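Local coordinates for adenosine kinase (Trypanosoma brucei, PDB 2XTB), which probably catalyses the magnesium-dependent transfer of a phosphate group from ATP to adenosine, yielding AMP in purine salvage, at residues V10-N15 against V86-C91; A159-R164 against A187-G192; F166-F171 against G192-N197; T172-V177 against Q205-Q210. All blocks are in the same frame, centred on the assembly; numbering follows the deposited sequence.

Contact 1: V10-N15 against V86-C91; sequences VYVQCN and VTYVGC. With KRM (4-[5-(4-phenoxyphenyl)-1H-pyrazol-3-yl]morpholine), chain B.
Val10 O takes the N-H of Thr87 at 2.7 Å, and from there strands 10-13 and 86-89 zip together in parallel. Thr87 O accepts from Val12 N, Val12 O from Val89 N, and Val89 O from Cys14 N, the last at a longer 3.2 Å. Side chains alternate about this ladder. On one face the Tyr11 ring, swung anti to its own N (chi1 -178°), runs over to Val89, whose CG2 meets Tyr11 CE1 at 3.6 Å, while the extended Gln13 chain reaches the other methyl, with NE2 3.5 Å from Val89 CG1. On the opposite face Val12 CG1 lies against the Tyr88 ring, 3.6 Å from CD1, and Val10 and Val86 stand side by side, pointing the same way. The Tyr88 ring also extends forward past Cys14 CB, so its hydroxyl arrives where the first strand is giving way to loop. There a water hydrogen-bonded to Tyr88 OH donates to Asn15 O at 2.7 Å, tying the second strand to the residue that reaches the ligand: Asn15 ND2 makes a weak, bent bond of 3.1 Å to N17 of the ligand's pyrazole (129° at the hydrogen). Asn15 is also an adenosine-binding residue, so the ligand uses part of the nucleoside site. The pair lies deep in the large central sheet. Strand 165-169 bonds to the other side of 10-13, strand 111-117 flanks 86-93, and helix 154-161 packs over the face bearing Tyr11, Thr87 and Val89.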
# COMPACT_ATOMS: atom_id res chain seq x y z
N VAL A 10 -13.54 -5.09 0.60
CA VAL A 10 -12.49 -4.08 0.64
C VAL A 10 -12.20 -3.52 -0.75
O VAL A 10 -12.08 -4.25 -1.73
CB VAL A 10 -11.20 -4.62 1.32
CG1 VAL A 10 -10.03 -3.67 1.12
CG2 VAL A 10 -11.43 -4.85 2.80
N TYR A 11 -12.12 -2.20 -0.81
CA TYR A 11 -11.75 -1.47 -2.01
C TYR A 11 -10.34 -0.93 -1.82
O TYR A 11 -10.04 -0.30 -0.80
CB TYR A 11 -12.74 -0.33 -2.24
CG TYR A 11 -12.51 0.49 -3.48
CD1 TYR A 11 -13.17 0.18 -4.67
CD2 TYR A 11 -11.65 1.59 -3.47
CE1 TYR A 11 -12.97 0.93 -5.82
CE2 TYR A 11 -11.45 2.35 -4.62
CZ TYR A 11 -12.11 2.01 -5.79
OH TYR A 11 -11.92 2.75 -6.92
N VAL A 12 -9.47 -1.18 -2.79
CA VAL A 12 -8.09 -0.71 -2.73
C VAL A 12 -7.77 0.05 -4.01
O VAL A 12 -7.99 -0.45 -5.11
CB VAL A 12 -7.08 -1.89 -2.55
CG1 VAL A 12 -5.65 -1.38 -2.57
CG2 VAL A 12 -7.33 -2.62 -1.24
N GLN A 13 -7.27 1.27 -3.86
CA GLN A 13 -6.80 2.03 -5.01
C GLN A 13 -5.35 2.42 -4.84
O GLN A 13 -4.94 2.90 -3.78
CB GLN A 13 -7.68 3.25 -5.26
CG GLN A 13 -7.37 3.99 -6.55
CD GLN A 13 -8.54 4.79 -7.08
OE1 GLN A 13 -8.37 5.88 -7.62
NE2 GLN A 13 -9.74 4.25 -6.93
N CYS A 14 -4.56 2.21 -5.90
CA CYS A 14 -3.14 2.52 -5.88
C CYS A 14 -2.56 2.48 -7.29
O CYS A 14 -3.29 2.32 -8.27
CB CYS A 14 -2.39 1.54 -4.97
SG CYS A 14 -0.72 2.05 -4.52
N ASN A 15 -1.24 2.63 -7.37
CA ASN A 15 -0.50 2.52 -8.62
C ASN A 15 0.05 1.10 -8.82
O ASN A 15 0.99 0.70 -8.13
CB ASN A 15 0.64 3.55 -8.63
CG ASN A 15 0.15 4.99 -8.59
OD1 ASN A 15 -1.06 5.25 -8.64
ND2 ASN A 15 1.08 5.93 -8.49
N VAL A 86 -11.47 -8.49 -1.81
CA VAL A 86 -10.77 -7.29 -2.24
C VAL A 86 -11.06 -6.96 -3.70
O VAL A 86 -11.03 -7.85 -4.56
CB VAL A 86 -9.23 -7.40 -2.03
CG1 VAL A 86 -8.48 -6.32 -2.80
CG2 VAL A 86 -8.88 -7.32 -0.56
N THR A 87 -11.35 -5.69 -3.95
CA THR A 87 -11.39 -5.16 -5.30
C THR A 87 -10.26 -4.14 -5.40
O THR A 87 -10.11 -3.29 -4.52
CB THR A 87 -12.74 -4.49 -5.62
OG1 THR A 87 -13.80 -5.41 -5.37
CG2 THR A 87 -12.80 -4.06 -7.09
N TYR A 88 -9.45 -4.26 -6.45
CA TYR A 88 -8.34 -3.34 -6.66
C TYR A 88 -8.55 -2.49 -7.91
O TYR A 88 -8.79 -3.01 -9.00
CB TYR A 88 -7.01 -4.08 -6.76
CG TYR A 88 -5.82 -3.17 -6.99
CD1 TYR A 88 -5.10 -2.64 -5.92
CD2 TYR A 88 -5.43 -2.82 -8.29
CE1 TYR A 88 -4.02 -1.80 -6.14
CE2 TYR A 88 -4.36 -1.98 -8.51
CZ TYR A 88 -3.65 -1.47 -7.43
OH TYR A 88 -2.58 -0.64 -7.64
N VAL A 89 -8.44 -1.18 -7.74
CA VAL A 89 -8.54 -0.23 -8.84
C VAL A 89 -7.19 0.45 -9.03
O VAL A 89 -6.51 0.82 -8.07
CB VAL A 89 -9.68 0.80 -8.60
CG1 VAL A 89 -9.60 1.97 -9.57
CG2 VAL A 89 -11.03 0.11 -8.73
N GLY A 90 -6.79 0.57 -10.29
CA GLY A 90 -5.53 1.19 -10.67
C GLY A 90 -5.50 1.32 -12.17
O GLY A 90 -6.52 1.11 -12.83
N CYS A 91 -4.34 1.65 -12.72
CA CYS A 91 -4.22 1.78 -14.16
C CYS A 91 -3.02 1.02 -14.73
O CYS A 91 -1.86 1.34 -14.44
CB CYS A 91 -4.19 3.26 -14.57
SG CYS A 91 -4.36 3.54 -16.35
C24 KRM B . 3.69 3.15 -6.57
C23 KRM B . 3.42 2.06 -5.54
O22 KRM B . 4.64 1.38 -5.26
C21 KRM B . 5.57 2.22 -4.57
C20 KRM B . 6.00 3.38 -5.47
N19 KRM B . 4.82 3.97 -6.11
C16 KRM B . 4.76 5.33 -6.34
C15 KRM B . 5.84 6.20 -6.32
N17 KRM B . 3.61 5.93 -6.64
N18 KRM B . 3.95 7.28 -6.82
C14 KRM B . 5.29 7.44 -6.63
C11 KRM B . 6.00 8.76 -6.74
C10 KRM B . 7.39 8.85 -6.63
C9 KRM B . 8.02 10.09 -6.75
C12 KRM B . 5.25 9.91 -6.97
C13 KRM B . 5.87 11.15 -7.08
C8 KRM B . 7.26 11.25 -6.97
O7 KRM B . 7.85 12.50 -7.09
C6 KRM B . 9.07 12.84 -6.55
C1 KRM B . 10.19 12.93 -7.37
C5 KRM B . 9.19 13.11 -5.18
C4 KRM B . 10.43 13.47 -4.64
C3 KRM B . 11.56 13.55 -5.47
C2 KRM B . 11.44 13.28 -6.83
O HOH W 1 -3.26 3.72 -11.25
O HOH W 2 -0.07 -0.63 -6.06

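Contact 2: A159-R164 against A187-G192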
# COMPACT_ATOMS: atom_id res chain seq x y z
N ALA A 159 -18.18 -1.25 -7.74
CA ALA A 159 -17.14 -1.76 -6.85
C ALA A 159 -17.08 -0.96 -5.56
O ALA A 159 -16.95 -1.53 -4.47
CB ALA A 159 -15.78 -1.73 -7.55
N MET A 160 -17.19 0.36 -5.69
CA MET A 160 -17.24 1.27 -4.56
C MET A 160 -18.56 1.14 -3.78
O MET A 160 -18.55 1.17 -2.55
CB MET A 160 -17.08 2.70 -5.04
CG MET A 160 -15.65 3.16 -5.20
SD MET A 160 -15.64 4.86 -5.80
CE MET A 160 -13.89 5.18 -5.90
N ASP A 161 -19.67 1.00 -4.51
CA ASP A 161 -20.99 0.87 -3.89
C ASP A 161 -21.13 -0.40 -3.07
O ASP A 161 -21.84 -0.41 -2.06
CB ASP A 161 -22.09 0.93 -4.96
CG ASP A 161 -22.40 2.35 -5.41
OD1 ASP A 161 -22.09 3.31 -4.68
OD2 ASP A 161 -22.97 2.50 -6.51
N GLU A 162 -20.45 -1.46 -3.51
CA GLU A 162 -20.50 -2.76 -2.85
C GLU A 162 -19.42 -2.94 -1.78
O GLU A 162 -19.41 -3.96 -1.09
CB GLU A 162 -20.42 -3.89 -3.89
CG GLU A 162 -21.63 -4.00 -4.81
CD GLU A 162 -21.49 -5.10 -5.86
OE1 GLU A 162 -20.41 -5.74 -5.93
OE2 GLU A 162 -22.45 -5.33 -6.63
N SER A 163 -18.53 -1.96 -1.66
CA SER A 163 -17.45 -1.99 -0.66
C SER A 163 -17.82 -1.30 0.65
O SER A 163 -18.60 -0.35 0.66
CB SER A 163 -16.17 -1.37 -1.22
OG SER A 163 -15.59 -2.19 -2.22
N ARG A 164 -17.24 -1.78 1.75
CA ARG A 164 -17.45 -1.18 3.07
C ARG A 164 -16.15 -0.70 3.73
O ARG A 164 -16.19 0.02 4.73
CB ARG A 164 -18.20 -2.14 4.00
CG ARG A 164 -19.65 -2.39 3.62
CD ARG A 164 -20.43 -1.08 3.49
NE ARG A 164 -21.81 -1.30 3.05
CZ ARG A 164 -22.19 -1.36 1.77
NH1 ARG A 164 -21.32 -1.24 0.78
NH2 ARG A 164 -23.48 -1.56 1.49
N ALA A 187 -17.43 6.39 0.69
CA ALA A 187 -17.35 5.86 2.06
C ALA A 187 -18.38 6.52 2.99
O ALA A 187 -18.87 5.88 3.92
CB ALA A 187 -15.94 6.03 2.61
N ARG A 188 -18.69 7.79 2.73
CA ARG A 188 -19.76 8.48 3.45
C ARG A 188 -21.11 7.85 3.13
O ARG A 188 -21.92 7.62 4.02
CB ARG A 188 -19.78 9.98 3.11
CG ARG A 188 -18.65 10.80 3.72
CD ARG A 188 -18.89 11.09 5.20
NE ARG A 188 -17.63 11.29 5.92
CZ ARG A 188 -17.00 12.46 6.03
NH1 ARG A 188 -17.51 13.56 5.48
NH2 ARG A 188 -15.86 12.54 6.70
N GLU A 189 -21.33 7.57 1.85
CA GLU A 189 -22.60 7.01 1.36
C GLU A 189 -22.85 5.58 1.85
O GLU A 189 -23.93 5.29 2.36
CB GLU A 189 -22.65 7.04 -0.17
CG GLU A 189 -22.70 8.42 -0.78
CD GLU A 189 -22.54 8.39 -2.29
OE1 GLU A 189 -22.17 9.43 -2.88
OE2 GLU A 189 -22.79 7.33 -2.91
N VAL A 190 -21.86 4.71 1.70
CA VAL A 190 -22.01 3.30 2.10
C VAL A 190 -21.79 3.10 3.60
O VAL A 190 -21.82 1.97 4.09
CB VAL A 190 -21.08 2.34 1.30
CG1 VAL A 190 -21.38 2.44 -0.20
CG2 VAL A 190 -19.61 2.61 1.59
N ASP A 191 -21.57 4.21 4.32
CA ASP A 191 -21.26 4.19 5.75
C ASP A 191 -20.00 3.39 6.05
O ASP A 191 -19.74 2.99 7.19
CB ASP A 191 -22.45 3.66 6.57
CG ASP A 191 -22.40 4.09 8.02
OD1 ASP A 191 -22.43 5.32 8.27
OD2 ASP A 191 -22.33 3.21 8.90
N GLY A 192 -19.21 3.16 5.00
CA GLY A 192 -17.98 2.40 5.10
C GLY A 192 -16.88 3.19 5.78
O GLY A 192 -17.11 4.25 6.36
O HOH W 3 -23.71 4.92 -2.99
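Arg164 wraps across Val190, and following it outward explains most of this contact. From CB the chain folds at chi2 (-55°), turning back toward its own segment instead of running straight out. CD then passes Val190 O at 3.4 Å; NE comes equally near that carbonyl, but the angle is too poor for a hydrogen bond. Beyond CZ the guanidinium lays one face against Val190, whose CB sits off toward the rim of the group, 3.6 Å from Arg164 NH1. The same NH1 bonds to two carbonyls of its own segment, Asp161 O at 3.0 Å and Ser163 O at 2.9 Å; these fix the guanidinium in place, and neither crosses to 187-192. Ser163 O lies in the guanidinium plane, yet the N-H comes down on it from above the carbonyl plane. Val190 packs against this group: CG1 meets Asp161 O and CG2 meets Ser163 O at 3.3 Å. Beside this, Asp161 OD1 and Glu189 OE2 are 4.4 Å apart; a water donates to both, and Lys186 makes a salt bridge to each, which probably offsets their repulsion. Glu189 has a further ionic partner in Arg185. What meets here are the C-terminal ends of helices 154-161 and 177-189, each just before the chain enters a strand of the central sheet, 165-169 and 193-197. Phe166 of strand 165-169 touches Met160, Ala187 and Val190.

Contact 3: F166-F171 against G192-N197. With KRM (4-[5-(4-phenoxyphenyl)-1H-pyrazol-3-yl]morpholine), chain B.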
# COMPACT_ATOMS: atom_id res chain seq x y z
N PHE A 166 -12.36 1.12 2.57
CA PHE A 166 -11.63 1.79 1.50
C PHE A 166 -10.19 2.07 1.92
O PHE A 166 -9.95 2.85 2.84
CB PHE A 166 -12.32 3.11 1.12
CG PHE A 166 -13.67 2.93 0.50
CD1 PHE A 166 -14.80 2.80 1.30
CD2 PHE A 166 -13.82 2.90 -0.88
CE1 PHE A 166 -16.06 2.64 0.73
CE2 PHE A 166 -15.08 2.74 -1.45
CZ PHE A 166 -16.20 2.61 -0.65
N TYR A 167 -9.24 1.43 1.25
CA TYR A 167 -7.83 1.71 1.49
C TYR A 167 -7.19 2.42 0.31
O TYR A 167 -7.28 1.96 -0.84
CB TYR A 167 -7.04 0.43 1.82
CG TYR A 167 -5.54 0.62 1.79
CD1 TYR A 167 -4.87 1.27 2.82
CD2 TYR A 167 -4.79 0.15 0.71
CE1 TYR A 167 -3.49 1.45 2.78
CE2 TYR A 167 -3.41 0.33 0.67
CZ TYR A 167 -2.77 0.98 1.71
OH TYR A 167 -1.40 1.15 1.66
N PHE A 168 -6.56 3.54 0.61
CA PHE A 168 -5.81 4.32 -0.37
C PHE A 168 -4.40 4.54 0.13
O PHE A 168 -4.20 4.99 1.27
CB PHE A 168 -6.49 5.67 -0.59
CG PHE A 168 -7.54 5.67 -1.66
CD1 PHE A 168 -8.75 5.00 -1.47
CD2 PHE A 168 -7.34 6.35 -2.85
CE1 PHE A 168 -9.73 5.01 -2.46
CE2 PHE A 168 -8.31 6.37 -3.85
CZ PHE A 168 -9.51 5.69 -3.65
N SER A 169 -3.42 4.23 -0.70
CA SER A 169 -2.04 4.60 -0.41
C SER A 169 -1.89 6.10 -0.68
O SER A 169 -2.71 6.69 -1.39
CB SER A 169 -1.07 3.80 -1.28
OG SER A 169 -1.38 3.97 -2.65
N GLY A 170 -0.87 6.71 -0.10
CA GLY A 170 -0.61 8.14 -0.29
C GLY A 170 -0.28 8.47 -1.73
O GLY A 170 -0.44 9.61 -2.16
N PHE A 171 0.18 7.46 -2.48
CA PHE A 171 0.59 7.62 -3.87
C PHE A 171 -0.55 8.00 -4.81
O PHE A 171 -0.31 8.53 -5.89
CB PHE A 171 1.27 6.34 -4.37
CG PHE A 171 2.47 5.92 -3.55
CD1 PHE A 171 2.50 4.67 -2.93
CD2 PHE A 171 3.57 6.77 -3.41
CE1 PHE A 171 3.61 4.28 -2.19
CE2 PHE A 171 4.68 6.38 -2.66
CZ PHE A 171 4.70 5.13 -2.05
N GLY A 192 -19.21 3.16 5.00
CA GLY A 192 -17.98 2.40 5.10
C GLY A 192 -16.88 3.19 5.78
O GLY A 192 -17.11 4.25 6.36
N LEU A 193 -15.66 2.65 5.70
CA LEU A 193 -14.54 3.23 6.41
C LEU A 193 -13.43 3.60 5.44
O LEU A 193 -13.07 2.81 4.56
CB LEU A 193 -14.05 2.26 7.48
CG LEU A 193 -13.46 2.91 8.73
CD1 LEU A 193 -14.06 2.31 10.00
CD2 LEU A 193 -11.95 2.78 8.71
N PHE A 194 -12.90 4.81 5.59
CA PHE A 194 -11.86 5.30 4.70
C PHE A 194 -10.49 5.32 5.38
O PHE A 194 -10.29 6.01 6.39
CB PHE A 194 -12.21 6.68 4.13
CG PHE A 194 -11.38 7.06 2.94
CD1 PHE A 194 -11.76 6.68 1.66
CD2 PHE A 194 -10.20 7.78 3.10
CE1 PHE A 194 -10.98 7.02 0.56
CE2 PHE A 194 -9.42 8.12 2.01
CZ PHE A 194 -9.81 7.74 0.73
N MET A 195 -9.56 4.57 4.81
CA MET A 195 -8.22 4.42 5.37
C MET A 195 -7.18 4.93 4.39
O MET A 195 -7.23 4.61 3.19
CB MET A 195 -7.93 2.95 5.69
CG MET A 195 -8.98 2.27 6.55
SD MET A 195 -8.54 0.57 6.96
CE MET A 195 -7.11 0.84 7.99
N ILE A 196 -6.23 5.72 4.89
CA ILE A 196 -5.06 6.06 4.10
C ILE A 196 -3.79 5.49 4.71
O ILE A 196 -3.70 5.25 5.92
CB ILE A 196 -4.88 7.60 3.86
CG1 ILE A 196 -4.57 8.34 5.16
CG2 ILE A 196 -6.08 8.18 3.11
CD1 ILE A 196 -4.01 9.73 4.96
N ASN A 197 -2.81 5.25 3.84
CA ASN A 197 -1.45 5.02 4.26
C ASN A 197 -0.67 6.23 3.80
O ASN A 197 -0.73 6.60 2.63
CB ASN A 197 -0.91 3.76 3.59
CG ASN A 197 0.26 3.18 4.34
OD1 ASN A 197 1.31 3.81 4.49
ND2 ASN A 197 0.10 1.95 4.80
C24 KRM B . 3.69 3.15 -6.57
C23 KRM B . 3.42 2.06 -5.54
O22 KRM B . 4.64 1.38 -5.26
C21 KRM B . 5.57 2.22 -4.57
C20 KRM B . 6.00 3.38 -5.47
N19 KRM B . 4.82 3.97 -6.11
C16 KRM B . 4.76 5.33 -6.34
C15 KRM B . 5.84 6.20 -6.32
N17 KRM B . 3.61 5.93 -6.64
N18 KRM B . 3.95 7.28 -6.82
C14 KRM B . 5.29 7.44 -6.63
C11 KRM B . 6.00 8.76 -6.74
C10 KRM B . 7.39 8.85 -6.63
C9 KRM B . 8.02 10.09 -6.75
C12 KRM B . 5.25 9.91 -6.97
C13 KRM B . 5.87 11.15 -7.08
C8 KRM B . 7.26 11.25 -6.97
O7 KRM B . 7.85 12.50 -7.09
C6 KRM B . 9.07 12.84 -6.55
C1 KRM B . 10.19 12.93 -7.37
C5 KRM B . 9.19 13.11 -5.18
C4 KRM B . 10.43 13.47 -4.64
C3 KRM B . 11.56 13.55 -5.47
C2 KRM B . 11.44 13.28 -6.83
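Phe166 uses both of its backbone polar atoms on strand 193-197: its N gives to Leu193 O at 2.7 Å and its O receives Met195 N. Phe168 repeats the pattern two residues on, its N bonding to Met195 O at 2.9 Å and its O taking Asn197 N in the carbonyl plane. Tyr167, between them, turns its N and O the other way, to Tyr11 and Gln13 of strand 10-13. Beyond the strand, Gly170 N is hydrogen-bonded to Ser199 OG, and Ser199 N in turn satisfies Asn197 OD1. Ser169 O is taken by the hydroxyl of Thr172. The side chains add mostly apolar contact. On one face Phe168 and Phe194 form an offset pair with little overlap, centroids 5.2 Å apart and planes at 30°; the Phe194 ring also reaches back to Phe166 CB. On the other, Asn197 CB meets the edge of the Tyr167 ring, 3.6 Å from CE1, with the amide standing almost perpendicular to the ring. Phe171, just past the strand, lays one face over the ligand's pyrazole near C16. Adjacent parallel strands joined through helices 172-175 and 177-189 make a beta-alpha-beta crossover, the repeating element of the PfkB/ribokinase fold. As is usual in such folds, the loop after a strand's C-terminal end lines the site, here with adenosine-binding Phe171.

Contact 4: T172-V177 against Q205-Q210. With KRM (4-[5-(4-phenoxyphenyl)-1H-pyrazol-3-yl]morpholine), chain B.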
# COMPACT_ATOMS: atom_id res chain seq x y z
N THR A 172 -1.78 7.73 -4.38
CA THR A 172 -2.97 8.08 -5.16
C THR A 172 -3.18 9.59 -5.24
O THR A 172 -3.85 10.09 -6.15
CB THR A 172 -4.24 7.44 -4.57
OG1 THR A 172 -4.36 7.82 -3.20
CG2 THR A 172 -4.18 5.93 -4.68
N LEU A 173 -2.60 10.30 -4.27
CA LEU A 173 -2.66 11.75 -4.18
C LEU A 173 -1.67 12.43 -5.13
O LEU A 173 -1.81 13.62 -5.44
CB LEU A 173 -2.39 12.21 -2.74
CG LEU A 173 -3.21 11.56 -1.63
CD1 LEU A 173 -2.45 11.58 -0.31
CD2 LEU A 173 -4.57 12.21 -1.47
N THR A 174 -0.68 11.67 -5.59
CA THR A 174 0.30 12.16 -6.57
C THR A 174 -0.27 12.12 -7.98
O THR A 174 0.22 12.81 -8.87
CB THR A 174 1.61 11.35 -6.54
OG1 THR A 174 1.35 9.99 -6.89
CG2 THR A 174 2.26 11.41 -5.17
N VAL A 175 -1.30 11.30 -8.18
CA VAL A 175 -1.96 11.16 -9.48
C VAL A 175 -3.04 12.24 -9.64
O VAL A 175 -2.82 13.23 -10.34
CB VAL A 175 -2.56 9.73 -9.67
CG1 VAL A 175 -3.15 9.57 -11.06
CG2 VAL A 175 -1.51 8.66 -9.43
N ASP A 176 -4.19 12.04 -9.00
CA ASP A 176 -5.30 12.99 -9.04
C ASP A 176 -6.18 12.84 -7.80
O ASP A 176 -6.81 11.80 -7.59
CB ASP A 176 -6.13 12.83 -10.32
CG ASP A 176 -7.23 13.88 -10.46
OD1 ASP A 176 -7.27 14.86 -9.67
OD2 ASP A 176 -8.06 13.74 -11.38
N VAL A 177 -6.23 13.89 -6.99
CA VAL A 177 -6.94 13.88 -5.71
C VAL A 177 -8.43 13.59 -5.85
O VAL A 177 -9.02 12.92 -5.00
CB VAL A 177 -6.67 15.20 -4.91
CG1 VAL A 177 -7.32 16.42 -5.58
CG2 VAL A 177 -7.13 15.06 -3.46
N GLN A 205 5.32 16.35 2.32
CA GLN A 205 6.14 17.50 1.99
C GLN A 205 5.71 18.17 0.68
O GLN A 205 5.57 19.38 0.62
CB GLN A 205 7.63 17.12 1.94
CG GLN A 205 8.57 18.31 2.08
CD GLN A 205 10.04 17.94 1.92
OE1 GLN A 205 10.89 18.81 1.79
NE2 GLN A 205 10.33 16.64 1.92
N PHE A 206 5.50 17.36 -0.35
CA PHE A 206 5.24 17.88 -1.70
C PHE A 206 3.77 17.82 -2.12
O PHE A 206 3.36 18.55 -3.02
CB PHE A 206 6.13 17.15 -2.72
CG PHE A 206 7.59 17.49 -2.60
CD1 PHE A 206 8.15 18.47 -3.41
CD2 PHE A 206 8.40 16.83 -1.67
CE1 PHE A 206 9.51 18.80 -3.30
CE2 PHE A 206 9.75 17.15 -1.55
CZ PHE A 206 10.30 18.13 -2.37
N PHE A 207 2.99 16.96 -1.48
CA PHE A 207 1.59 16.78 -1.84
C PHE A 207 0.67 17.01 -0.64
O PHE A 207 -0.37 16.37 -0.50
CB PHE A 207 1.37 15.38 -2.45
CG PHE A 207 2.19 15.13 -3.69
CD1 PHE A 207 3.48 14.61 -3.60
CD2 PHE A 207 1.67 15.43 -4.95
CE1 PHE A 207 4.23 14.38 -4.74
CE2 PHE A 207 2.43 15.20 -6.10
CZ PHE A 207 3.71 14.68 -5.99
N SER A 208 1.07 17.95 0.21
CA SER A 208 0.34 18.28 1.43
C SER A 208 -1.07 18.81 1.17
O SER A 208 -1.99 18.52 1.93
CB SER A 208 1.14 19.27 2.28
OG SER A 208 1.77 20.25 1.46
N ALA A 209 -1.23 19.59 0.10
CA ALA A 209 -2.54 20.13 -0.26
C ALA A 209 -3.53 19.02 -0.58
O ALA A 209 -4.67 19.05 -0.11
CB ALA A 209 -2.41 21.10 -1.43
N GLN A 210 -3.09 18.05 -1.37
CA GLN A 210 -3.90 16.89 -1.76
C GLN A 210 -4.32 16.07 -0.55
O GLN A 210 -5.48 15.72 -0.39
CB GLN A 210 -3.15 16.01 -2.75
CG GLN A 210 -2.96 16.62 -4.14
CD GLN A 210 -1.93 17.74 -4.17
OE1 GLN A 210 -1.07 17.85 -3.29
NE2 GLN A 210 -2.01 18.58 -5.19
C24 KRM B . 3.69 3.15 -6.57
C23 KRM B . 3.42 2.06 -5.54
O22 KRM B . 4.64 1.38 -5.26
C21 KRM B . 5.57 2.22 -4.57
C20 KRM B . 6.00 3.38 -5.47
N19 KRM B . 4.82 3.97 -6.11
C16 KRM B . 4.76 5.33 -6.34
C15 KRM B . 5.84 6.20 -6.32
N17 KRM B . 3.61 5.93 -6.64
N18 KRM B . 3.95 7.28 -6.82
C14 KRM B . 5.29 7.44 -6.63
C11 KRM B . 6.00 8.76 -6.74
C10 KRM B . 7.39 8.85 -6.63
C9 KRM B . 8.02 10.09 -6.75
C12 KRM B . 5.25 9.91 -6.97
C13 KRM B . 5.87 11.15 -7.08
C8 KRM B . 7.26 11.25 -6.97
O7 KRM B . 7.85 12.50 -7.09
C6 KRM B . 9.07 12.84 -6.55
C1 KRM B . 10.19 12.93 -7.37
C5 KRM B . 9.19 13.11 -5.18
C4 KRM B . 10.43 13.47 -4.64
C3 KRM B . 11.56 13.55 -5.47
C2 KRM B . 11.44 13.28 -6.83
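A small apolar contact near the surface, with no hydrogen bond across it, brings Thr174 and Leu173 against Phe207 and Gln210. It joins the short, weakly bonded helix 172-175, which follows strand 165-169, to the bend between helices 201-206 and 208-214, which follow strand 193-197. At its centre is a CH-pi contact: Thr174 CG2 sits over the middle of the Phe207 ring, 3.6 Å from the centroid and only 11° off the ring normal. The threonine torsion divides the labour of its two branches. With chi1 at 62°, OG1 turns back to hydrogen-bond with Phe171 O, leaving the methyl to meet the ring. Beside this pair, the aliphatic part of Gln210 packs against the neighbouring turn. Its CB is 3.9 Å from Leu173 CB, and its CG lies 3.5 Å from Leu173 O and 4.0 Å from Val177 CB. Val177 CG2 approaches the backbone carbonyl, 3.5 Å from Gln210 O. Behind Leu173, residues Ile203, Leu211 and Val214 of the two helices extend the apolar cluster. Thr174 CG2 also meets the ligand, 3.8 Å from C12 of the phenylene ring attached to the pyrazole, and Phe207 CZ comes within 4.3 Å of ligand C13, meeting the ring obliquely. Since dispersion and shape carry the contact, its directional restraint comes from within the turn, where the bond to Phe171 O fixes the threonine's rotation; methyl and ring together give that phenylene ring an apolar wall.

In the fold
Contacts 1 and 3 are fully buried in the same sheet: strands 10-13 and 165-169 are neighbours, so the two parallel ladders run side by side, held by repeated backbone bonds. Contact 2 lies where helices 154-161 and 177-189 end before the strands of contact 3, sharing Gly192 with it; only partly buried, it is made by a valine against a guanidinium and a shared water, without direct hydrogen bonds across. Contact 4, at the surface beyond the other ends of those strands, is almost wholly apolar. Its centre is about 23 Å from that of contact 2. Contacts 1, 3 and 4 all touch the ligand, respectively with an amide, an aromatic face and a threonine beside a phenylalanine.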